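Local atomic coordinates of hypothetical Membrane Spanning Protein (Bacillus cereus, PDB entry 2FB5), a protein that catalyses the condensation of two ATP molecules into the second messenger cyclic di-AMP and is required for efficient spore formation. Residues Met21-Met32 with Lys46-Val57; Asn131-Leu139 with Val146-Leu154. All coordinates share one frame; numbering follows the deposited sequence.

Contact 1. Residues Met21-Met32 with Lys46-Val57; sequences MIEIAEKELSIM and KMEDIHHMLANV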
loop_
_atom_site.group_PDB
_atom_site.type_symbol
_atom_site.label_atom_id
_atom_site.label_comp_id
_atom_site.label_asym_id
_atom_site.label_seq_id
_atom_site.Cartn_x
_atom_site.Cartn_y
_atom_site.Cartn_z
ATOM N N MET A 21 -18.280 -15.816 6.768
ATOM C CA MET A 21 -18.963 -16.365 7.941
ATOM C C MET A 21 -20.103 -15.479 8.415
ATOM O O MET A 21 -21.120 -15.986 8.871
ATOM C CB MET A 21 -18.023 -16.670 9.110
ATOM C CG MET A 21 -18.707 -17.572 10.180
ATOM S SD MET A 21 -19.180 -19.226 9.564
ATOM C CE MET A 21 -17.542 -19.634 8.884
ATOM N N ILE A 22 -19.925 -14.162 8.320
ATOM C CA ILE A 22 -20.993 -13.229 8.660
ATOM C C ILE A 22 -22.192 -13.452 7.728
ATOM O O ILE A 22 -23.330 -13.471 8.191
ATOM C CB ILE A 22 -20.520 -11.747 8.617
ATOM C CG1 ILE A 22 -19.481 -11.486 9.723
ATOM C CG2 ILE A 22 -21.723 -10.783 8.723
ATOM C CD1 ILE A 22 -18.835 -10.075 9.719
ATOM N N GLU A 23 -21.933 -13.641 6.430
ATOM C CA GLU A 23 -23.004 -13.902 5.462
ATOM C C GLU A 23 -23.743 -15.196 5.767
ATOM O O GLU A 23 -24.961 -15.258 5.637
ATOM C CB GLU A 23 -22.470 -13.965 4.031
ATOM C CG GLU A 23 -21.946 -12.658 3.494
ATOM C CD GLU A 23 -21.399 -12.785 2.078
ATOM O OE1 GLU A 23 -20.880 -13.871 1.704
ATOM O OE2 GLU A 23 -21.485 -11.788 1.343
ATOM N N ILE A 24 -23.002 -16.227 6.165
ATOM C CA ILE A 24 -23.593 -17.507 6.552
ATOM C C ILE A 24 -24.558 -17.346 7.748
ATOM O O ILE A 24 -25.676 -17.883 7.737
ATOM C CB ILE A 24 -22.491 -18.546 6.837
ATOM C CG1 ILE A 24 -21.791 -18.927 5.518
ATOM C CG2 ILE A 24 -23.066 -19.785 7.539
ATOM C CD1 ILE A 24 -20.543 -19.784 5.702
ATOM N N ALA A 25 -24.126 -16.574 8.753
ATOM C CA ALA A 25 -24.955 -16.276 9.919
ATOM C C ALA A 25 -26.190 -15.458 9.542
ATOM O O ALA A 25 -27.293 -15.742 10.015
ATOM C CB ALA A 25 -24.139 -15.538 10.990
ATOM N N GLU A 26 -26.002 -14.447 8.699
ATOM C CA GLU A 26 -27.106 -13.607 8.226
ATOM C C GLU A 26 -28.175 -14.434 7.517
ATOM O O GLU A 26 -29.375 -14.221 7.715
ATOM C CB GLU A 26 -26.587 -12.578 7.235
ATOM C CG GLU A 26 -25.921 -11.361 7.835
ATOM C CD GLU A 26 -25.360 -10.454 6.757
ATOM O OE1 GLU A 26 -24.337 -10.816 6.138
ATOM O OE2 GLU A 26 -25.949 -9.380 6.519
ATOM N N LYS A 27 -27.721 -15.354 6.667
ATOM C CA LYS A 27 -28.606 -16.245 5.907
ATOM C C LYS A 27 -29.403 -17.168 6.831
ATOM O O LYS A 27 -30.621 -17.291 6.688
ATOM C CB LYS A 27 -27.788 -17.042 4.882
ATOM C CG LYS A 27 -28.512 -18.214 4.193
ATOM C CD LYS A 27 -27.731 -18.684 2.962
ATOM C CE LYS A 27 -28.087 -20.121 2.566
ATOM N NZ LYS A 27 -29.462 -20.223 1.968
ATOM N N GLU A 28 -28.720 -17.814 7.773
ATOM C CA GLU A 28 -29.387 -18.680 8.743
ATOM C C GLU A 28 -30.438 -17.924 9.569
ATOM O O GLU A 28 -31.520 -18.461 9.829
ATOM C CB GLU A 28 -28.364 -19.348 9.662
ATOM C CG GLU A 28 -28.905 -20.535 10.448
ATOM C CD GLU A 28 -29.304 -21.723 9.566
ATOM O OE1 GLU A 28 -28.783 -21.866 8.433
ATOM O OE2 GLU A 28 -30.154 -22.516 10.018
ATOM N N LEU A 29 -30.137 -16.688 9.971
ATOM C CA LEU A 29 -31.115 -15.874 10.698
ATOM C C LEU A 29 -32.353 -15.587 9.847
ATOM O O LEU A 29 -33.484 -15.665 10.342
ATOM C CB LEU A 29 -30.501 -14.558 11.215
ATOM C CG LEU A 29 -29.544 -14.733 12.406
ATOM C CD1 LEU A 29 -28.704 -13.484 12.592
ATOM C CD2 LEU A 29 -30.284 -15.118 13.702
ATOM N N SER A 30 -32.150 -15.257 8.569
ATOM C CA SER A 30 -33.293 -14.990 7.695
ATOM C C SER A 30 -34.136 -16.259 7.503
ATOM O O SER A 30 -35.358 -16.177 7.493
ATOM C CB SER A 30 -32.866 -14.365 6.357
ATOM O OG SER A 30 -32.343 -15.355 5.489
ATOM N N ILE A 31 -33.492 -17.423 7.405
ATOM C CA ILE A 31 -34.195 -18.710 7.350
ATOM C C ILE A 31 -35.077 -18.873 8.595
ATOM O O ILE A 31 -36.270 -19.169 8.503
ATOM C CB ILE A 31 -33.213 -19.921 7.252
ATOM C CG1 ILE A 31 -32.410 -19.897 5.948
ATOM C CG2 ILE A 31 -33.961 -21.262 7.356
ATOM C CD1 ILE A 31 -33.251 -19.767 4.699
ATOM N N MET A 32 -34.471 -18.665 9.757
ATOM C CA MET A 32 -35.151 -18.780 11.038
ATOM C C MET A 32 -36.345 -17.811 11.103
ATOM O O MET A 32 -37.423 -18.176 11.555
ATOM C CB MET A 32 -34.116 -18.484 12.129
ATOM C CG MET A 32 -34.531 -18.648 13.562
ATOM S SD MET A 32 -33.105 -18.314 14.648
ATOM C CE MET A 32 -31.773 -19.164 13.728
ATOM N N LYS A 46 -32.408 -24.763 15.627
ATOM C CA LYS A 46 -31.358 -24.082 14.858
ATOM C C LYS A 46 -30.430 -23.198 15.692
ATOM O O LYS A 46 -29.467 -22.636 15.160
ATOM C CB LYS A 46 -31.976 -23.235 13.742
ATOM C CG LYS A 46 -32.681 -24.034 12.667
ATOM C CD LYS A 46 -31.709 -24.881 11.856
ATOM C CE LYS A 46 -32.418 -25.529 10.675
ATOM N NZ LYS A 46 -33.170 -24.493 9.887
ATOM N N MET A 47 -30.716 -23.080 16.987
ATOM C CA MET A 47 -29.982 -22.159 17.863
ATOM C C MET A 47 -28.511 -22.535 18.065
ATOM O O MET A 47 -27.644 -21.663 18.054
ATOM C CB MET A 47 -30.688 -22.017 19.209
ATOM C CG MET A 47 -32.016 -21.271 19.144
ATOM S SD MET A 47 -31.945 -19.532 18.648
ATOM C CE MET A 47 -33.675 -19.329 18.244
ATOM N N GLU A 48 -28.242 -23.825 18.254
ATOM C CA GLU A 48 -26.878 -24.345 18.358
ATOM C C GLU A 48 -26.061 -23.936 17.124
ATOM O O GLU A 48 -24.971 -23.381 17.260
ATOM C CB GLU A 48 -26.908 -25.870 18.528
ATOM C CG GLU A 48 -25.604 -26.611 18.220
ATOM C CD GLU A 48 -25.842 -28.049 17.746
ATOM O OE1 GLU A 48 -26.779 -28.268 16.936
ATOM O OE2 GLU A 48 -25.088 -28.960 18.170
ATOM N N ASP A 49 -26.611 -24.191 15.935
ATOM C CA ASP A 49 -25.986 -23.798 14.667
ATOM C C ASP A 49 -25.625 -22.309 14.627
ATOM O O ASP A 49 -24.474 -21.956 14.371
ATOM C CB ASP A 49 -26.897 -24.146 13.488
ATOM C CG ASP A 49 -27.022 -25.653 13.262
ATOM O OD1 ASP A 49 -26.204 -26.424 13.820
ATOM O OD2 ASP A 49 -27.943 -26.063 12.516
ATOM N N ILE A 50 -26.598 -21.436 14.874
ATOM C CA ILE A 50 -26.326 -19.993 14.810
ATOM C C ILE A 50 -25.297 -19.549 15.857
ATOM O O ILE A 50 -24.427 -18.732 15.556
ATOM C CB ILE A 50 -27.619 -19.117 14.802
ATOM C CG1 ILE A 50 -27.282 -17.631 14.625
ATOM C CG2 ILE A 50 -28.440 -19.314 16.056
ATOM C CD1 ILE A 50 -26.666 -17.305 13.276
ATOM N N HIS A 51 -25.363 -20.116 17.061
ATOM C CA HIS A 51 -24.342 -19.851 18.078
ATOM C C HIS A 51 -22.933 -20.194 17.575
ATOM O O HIS A 51 -22.015 -19.390 17.711
ATOM C CB HIS A 51 -24.676 -20.557 19.404
ATOM C CG HIS A 51 -25.738 -19.853 20.201
ATOM N ND1 HIS A 51 -25.513 -18.649 20.837
ATOM C CD2 HIS A 51 -27.033 -20.170 20.449
ATOM C CE1 HIS A 51 -26.619 -18.258 21.449
ATOM N NE2 HIS A 51 -27.559 -19.161 21.226
ATOM N N HIS A 52 -22.782 -21.374 16.972
ATOM C CA HIS A 52 -21.518 -21.805 16.380
ATOM C C HIS A 52 -21.033 -20.839 15.290
ATOM O O HIS A 52 -19.853 -20.477 15.252
ATOM C CB HIS A 52 -21.663 -23.230 15.815
ATOM C CG HIS A 52 -20.398 -23.794 15.230
ATOM N ND1 HIS A 52 -19.265 -24.034 15.982
ATOM C CD2 HIS A 52 -20.098 -24.191 13.966
ATOM C CE1 HIS A 52 -18.324 -24.553 15.209
ATOM N NE2 HIS A 52 -18.803 -24.658 13.981
ATOM N N MET A 53 -21.958 -20.416 14.423
ATOM C CA MET A 53 -21.665 -19.504 13.326
ATOM C C MET A 53 -21.099 -18.198 13.870
ATOM O O MET A 53 -20.133 -17.650 13.339
ATOM C CB MET A 53 -22.938 -19.228 12.507
ATOM C CG MET A 53 -23.405 -20.399 11.639
ATOM S SD MET A 53 -25.051 -20.164 10.915
ATOM C CE MET A 53 -25.171 -21.712 9.993
ATOM N N LEU A 54 -21.705 -17.714 14.946
ATOM C CA LEU A 54 -21.256 -16.486 15.589
ATOM C C LEU A 54 -19.893 -16.676 16.251
ATOM O O LEU A 54 -19.063 -15.762 16.261
ATOM C CB LEU A 54 -22.267 -16.105 16.641
ATOM C CG LEU A 54 -22.688 -14.665 16.627
ATOM C CD1 LEU A 54 -23.616 -14.475 15.425
ATOM C CD2 LEU A 54 -23.400 -14.392 17.925
ATOM N N ALA A 55 -19.674 -17.866 16.807
ATOM C CA ALA A 55 -18.376 -18.225 17.375
ATOM C C ALA A 55 -17.291 -18.225 16.294
ATOM O O ALA A 55 -16.169 -17.780 16.540
ATOM C CB ALA A 55 -18.453 -19.584 18.071
ATOM N N ASN A 56 -17.633 -18.737 15.108
ATOM C CA ASN A 56 -16.754 -18.700 13.946
ATOM C C ASN A 56 -16.466 -17.272 13.461
ATOM O O ASN A 56 -15.336 -16.965 13.097
ATOM C CB ASN A 56 -17.343 -19.526 12.797
ATOM C CG ASN A 56 -17.301 -21.032 13.059
ATOM O OD1 ASN A 56 -16.611 -21.504 13.960
ATOM N ND2 ASN A 56 -18.040 -21.787 12.255
ATOM N N VAL A 57 -17.479 -16.410 13.437
ATOM C CA VAL A 57 -17.263 -15.004 13.087
ATOM C C VAL A 57 -16.225 -14.419 14.036
ATOM O O VAL A 57 -15.288 -13.764 13.596
ATOM C CB VAL A 57 -18.570 -14.152 13.127
ATOM C CG1 VAL A 57 -18.262 -12.656 12.991
ATOM C CG2 VAL A 57 -19.539 -14.576 12.021
#

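Contact 2. Residues Asn131-Leu139 with Val146-Leu154; sequences NPLHDGAVL and VSAANILPL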
loop_
_atom_site.group_PDB
_atom_site.type_symbol
_atom_site.label_atom_id
_atom_site.label_comp_id
_atom_site.label_asym_id
_atom_site.label_seq_id
_atom_site.Cartn_x
_atom_site.Cartn_y
_atom_site.Cartn_z
ATOM N N ASN A 131 5.718 -18.110 39.742
ATOM C CA ASN A 131 7.145 -18.066 39.376
ATOM C C ASN A 131 7.726 -16.643 39.420
ATOM O O ASN A 131 6.980 -15.683 39.386
ATOM C CB ASN A 131 7.419 -18.785 38.030
ATOM C CG ASN A 131 7.419 -17.837 36.828
ATOM O OD1 ASN A 131 6.387 -17.579 36.225
ATOM N ND2 ASN A 131 8.588 -17.332 36.474
ATOM N N PRO A 132 9.064 -16.505 39.504
ATOM C CA PRO A 132 9.687 -15.191 39.601
ATOM C C PRO A 132 9.355 -14.180 38.483
ATOM O O PRO A 132 9.467 -12.983 38.713
ATOM C CB PRO A 132 11.185 -15.517 39.603
ATOM C CG PRO A 132 11.267 -16.887 40.130
ATOM C CD PRO A 132 10.071 -17.582 39.550
ATOM N N LEU A 133 8.933 -14.630 37.302
ATOM C CA LEU A 133 8.758 -13.688 36.174
ATOM C C LEU A 133 7.309 -13.395 35.763
ATOM O O LEU A 133 7.056 -12.640 34.805
ATOM C CB LEU A 133 9.589 -14.135 34.954
ATOM C CG LEU A 133 11.117 -14.107 35.070
ATOM C CD1 LEU A 133 11.770 -14.679 33.805
ATOM C CD2 LEU A 133 11.642 -12.694 35.342
ATOM N N HIS A 134 6.360 -13.968 36.498
ATOM C CA HIS A 134 4.964 -13.930 36.098
ATOM C C HIS A 134 4.314 -12.561 36.339
ATOM O O HIS A 134 3.394 -12.199 35.630
ATOM C CB HIS A 134 4.171 -15.045 36.787
ATOM C CG HIS A 134 3.767 -14.715 38.191
ATOM N ND1 HIS A 134 2.514 -14.238 38.511
ATOM C CD2 HIS A 134 4.467 -14.738 39.350
ATOM C CE1 HIS A 134 2.453 -14.003 39.811
ATOM N NE2 HIS A 134 3.628 -14.294 40.343
ATOM N N ASP A 135 4.802 -11.809 37.320
ATOM C CA ASP A 135 4.142 -10.563 37.735
ATOM C C ASP A 135 4.660 -9.353 36.940
ATOM O O ASP A 135 5.658 -8.740 37.304
ATOM C CB ASP A 135 4.316 -10.374 39.256
ATOM C CG ASP A 135 3.588 -9.143 39.804
ATOM O OD1 ASP A 135 2.575 -8.720 39.216
ATOM O OD2 ASP A 135 4.036 -8.602 40.843
ATOM N N GLY A 136 3.963 -8.999 35.867
ATOM C CA GLY A 136 4.369 -7.882 35.013
ATOM C C GLY A 136 4.260 -8.277 33.552
ATOM O O GLY A 136 3.762 -9.353 33.246
ATOM N N ALA A 137 4.728 -7.411 32.656
ATOM C CA ALA A 137 4.547 -7.591 31.220
ATOM C C ALA A 137 5.773 -8.176 30.543
ATOM O O ALA A 137 6.904 -7.850 30.898
ATOM C CB ALA A 137 4.210 -6.262 30.565
ATOM N N VAL A 138 5.530 -9.011 29.540
ATOM C CA VAL A 138 6.567 -9.382 28.591
ATOM C C VAL A 138 6.588 -8.347 27.465
ATOM O O VAL A 138 5.535 -7.892 27.022
ATOM C CB VAL A 138 6.311 -10.801 28.025
ATOM C CG1 VAL A 138 6.946 -10.981 26.652
ATOM C CG2 VAL A 138 6.842 -11.828 28.994
ATOM N N LEU A 139 7.782 -7.972 27.020
ATOM C CA LEU A 139 7.939 -7.129 25.839
ATOM C C LEU A 139 8.472 -7.979 24.696
ATOM O O LEU A 139 9.486 -8.655 24.857
ATOM C CB LEU A 139 8.925 -5.996 26.109
ATOM C CG LEU A 139 9.392 -5.133 24.916
ATOM C CD1 LEU A 139 8.200 -4.564 24.131
ATOM C CD2 LEU A 139 10.289 -4.001 25.425
ATOM N N VAL A 146 12.138 -9.509 24.618
ATOM C CA VAL A 146 13.152 -8.573 25.096
ATOM C C VAL A 146 13.329 -8.737 26.606
ATOM O O VAL A 146 14.454 -8.846 27.102
ATOM C CB VAL A 146 12.781 -7.094 24.766
ATOM C CG1 VAL A 146 13.867 -6.133 25.264
ATOM C CG2 VAL A 146 12.559 -6.903 23.265
ATOM N N SER A 147 12.209 -8.735 27.330
ATOM C CA SER A 147 12.210 -8.678 28.776
ATOM C C SER A 147 10.876 -9.147 29.332
ATOM O O SER A 147 9.901 -9.281 28.587
ATOM C CB SER A 147 12.470 -7.235 29.232
ATOM O OG SER A 147 11.637 -6.346 28.515
ATOM N N ALA A 148 10.839 -9.367 30.649
ATOM C CA ALA A 148 9.639 -9.826 31.346
ATOM C C ALA A 148 9.548 -9.143 32.696
ATOM O O ALA A 148 10.494 -8.480 33.123
ATOM C CB ALA A 148 9.679 -11.355 31.525
ATOM N N ALA A 149 8.422 -9.335 33.380
ATOM C CA ALA A 149 8.171 -8.698 34.671
ATOM C C ALA A 149 8.267 -7.167 34.562
ATOM O O ALA A 149 8.622 -6.470 35.525
ATOM C CB ALA A 149 9.119 -9.253 35.741
ATOM N N ASN A 150 7.958 -6.648 33.373
ATOM C CA ASN A 150 8.042 -5.200 33.121
ATOM C C ASN A 150 6.869 -4.463 33.771
ATOM O O ASN A 150 5.790 -5.038 33.947
ATOM C CB ASN A 150 8.079 -4.903 31.607
ATOM C CG ASN A 150 9.273 -5.544 30.896
ATOM O OD1 ASN A 150 9.135 -6.115 29.807
ATOM N ND2 ASN A 150 10.440 -5.467 31.505
ATOM N N ILE A 151 7.082 -3.191 34.101
ATOM C CA ILE A 151 6.021 -2.321 34.624
ATOM C C ILE A 151 5.560 -1.324 33.559
ATOM O O ILE A 151 6.374 -0.585 33.000
ATOM C CB ILE A 151 6.500 -1.548 35.872
ATOM C CG1 ILE A 151 6.886 -2.537 36.979
ATOM C CG2 ILE A 151 5.403 -0.569 36.374
ATOM C CD1 ILE A 151 7.761 -1.929 38.063
ATOM N N LEU A 152 4.256 -1.317 33.288
ATOM C CA LEU A 152 3.638 -0.428 32.303
ATOM C C LEU A 152 2.835 0.667 33.005
ATOM O O LEU A 152 2.416 0.460 34.143
ATOM C CB LEU A 152 2.659 -1.224 31.456
ATOM C CG LEU A 152 3.153 -1.980 30.224
ATOM C CD1 LEU A 152 4.518 -2.616 30.435
ATOM C CD2 LEU A 152 2.105 -3.008 29.816
ATOM N N PRO A 153 2.581 1.804 32.318
ATOM C CA PRO A 153 1.708 2.840 32.918
ATOM C C PRO A 153 0.254 2.345 32.962
ATOM O O PRO A 153 -0.180 1.634 32.051
ATOM C CB PRO A 153 1.858 4.028 31.958
ATOM C CG PRO A 153 2.189 3.390 30.643
ATOM C CD PRO A 153 3.048 2.196 30.972
ATOM N N LEU A 154 -0.467 2.661 34.031
ATOM C CA LEU A 154 -1.850 2.221 34.158
ATOM C C LEU A 154 -2.760 3.323 33.658
ATOM O O LEU A 154 -2.517 4.494 33.961
ATOM C CB LEU A 154 -2.191 1.910 35.621
ATOM C CG LEU A 154 -1.341 0.897 36.380
ATOM C CD1 LEU A 154 -1.786 0.846 37.839
ATOM C CD2 LEU A 154 -1.425 -0.482 35.729
HETATM O O HOH W 1 6.225 -11.122 32.733
#

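Contact 1. Residues Met21-Met32 with Lys46-Val57
Met21-Met32 and Lys46-Val57 run antiparallel as two packed helices, the axes of the segments coming within 8.9 Å and their directions 159° apart, with Ala25 facing Met53 and Met21 facing Val57 at CA separations of 5.7 and 5.6 Å. They are parts of helices 4-35 and 47-70, which form an antiparallel helical hairpin in the N-terminal region of this CdaS-type diadenylate cyclase. No hydrogen bond crosses the interface, and the contact is carried mainly by apolar and thioether groups. Ala25 sits at its middle, where its small side chain is met by the CD1 tip of Ile50 (CB to CD1 3.8 Å). Because CG1 of Ile50 stands anti to the backbone N (chi1 -176°), the branch ending in that methyl is carried across to the other helix, where CG1 also meets CD2 of Leu29. Its other branch, CG2, faces the bent thioether end of Met32, whose SD in turn touches CE of Met47.

Met53 reaches over with an extended chain and crosses Glu28 at about a right angle, its SD 3.6 Å from Glu28 CB and its CE against CG2 of Ile24. OE2 of Glu28 faces Lys46, while OE1 stays beside Met53 CE. OE2 and Lys46 NZ form a long salt bridge of 3.6 Å, and the same oxygen touches CD of the lysine where the two chains cross. Asp49 OD2 is 4.9 Å from Glu28 OE2, a pair of like charges.

Toward the Met21 end, Val57 spreads its two methyls, CG1 against Ile22 and CG2 against Met21. A chi1 of -165° turns Met21 CG away from the backbone N and to 3.5 Å from Asn56 CB; the bends at chi2 and chi3 then keep SD and CE beside that carbon and Asn56 ND2.

Contact 2. Residues Asn131-Leu139 with Val146-Leu154
Four backbone hydrogen bonds join Asn131-Leu139 to Val146-Leu154. Ala137 and Asn150 exchange a reciprocal pair, Ala137 N to Asn150 O and Asn150 N to Ala137 O, both 2.9 Å long, which makes them an antiparallel hydrogen-bonded pair and sets the register of the beta hairpin formed by strands 137-141 and 144-150. Leu139 N bonds to Ser147 O with an N-H...O angle of 165°, whereas Val146 N reaches Leu139 O at 2.8 Å by a more bent path (142°). Two residues, Ala149 and Asn150, stand opposite the single Ala137, and Ala149 has the positive phi of 57° expected at the first position of a G1 beta bulge. The backbone N of Ala149 gives its hydrogen to a water at 2.9 Å, which in turn donates to Leu133 O at 2.7 Å and weakly to Gly136 O, so the loop before the strand is tied to the bulge.

The two backbones come closest at Gly136 and Ala149, CA to CA 3.9 Å. Gly136 adopts a positive phi, and its bare CA packs on Ala149 CA and Asn150 O.

Outward from the polar core, Leu139 and Val146 lie side by side and point the same way, CG to CB 3.9 Å. Val138 CG2, anti to the carbonyl carbon, is set on the methyl of Ala148, while both terminal methyls of Leu152 close on CB of Ala137, the nearer being CD1.

In the sheet, Val138 continues the backbone bonding to strand 94-98, and Val146 and Ala148 do so to strand 112-117. Leu133, Val138 and Ala148 rest against Ile126 of helix 120-126, while Leu152 packs between strand 94-98, through Leu95 and Val97, and helix 166-175, through Ala170 and Leu174.

Contact 1 is complete before contact 2 begins in the sequence; their centres are 40 Å apart, with the middle of the subunit between them and about 25 Å separating nearest atoms. They share no helix or strand. Contact 1 pairs helices 4-35 and 47-70 in the N-terminal helical part; contact 2 pairs strands 137-141 and 144-150 of the seven-stranded mixed sheet, in the DisA-type nucleotide-binding part. This separation fits a two-part architecture, a projecting helical hairpin followed by an alpha/beta cyclase region. Neither contact is touched by another chain of the three-chain assembly, so both belong to the fold of the single subunit.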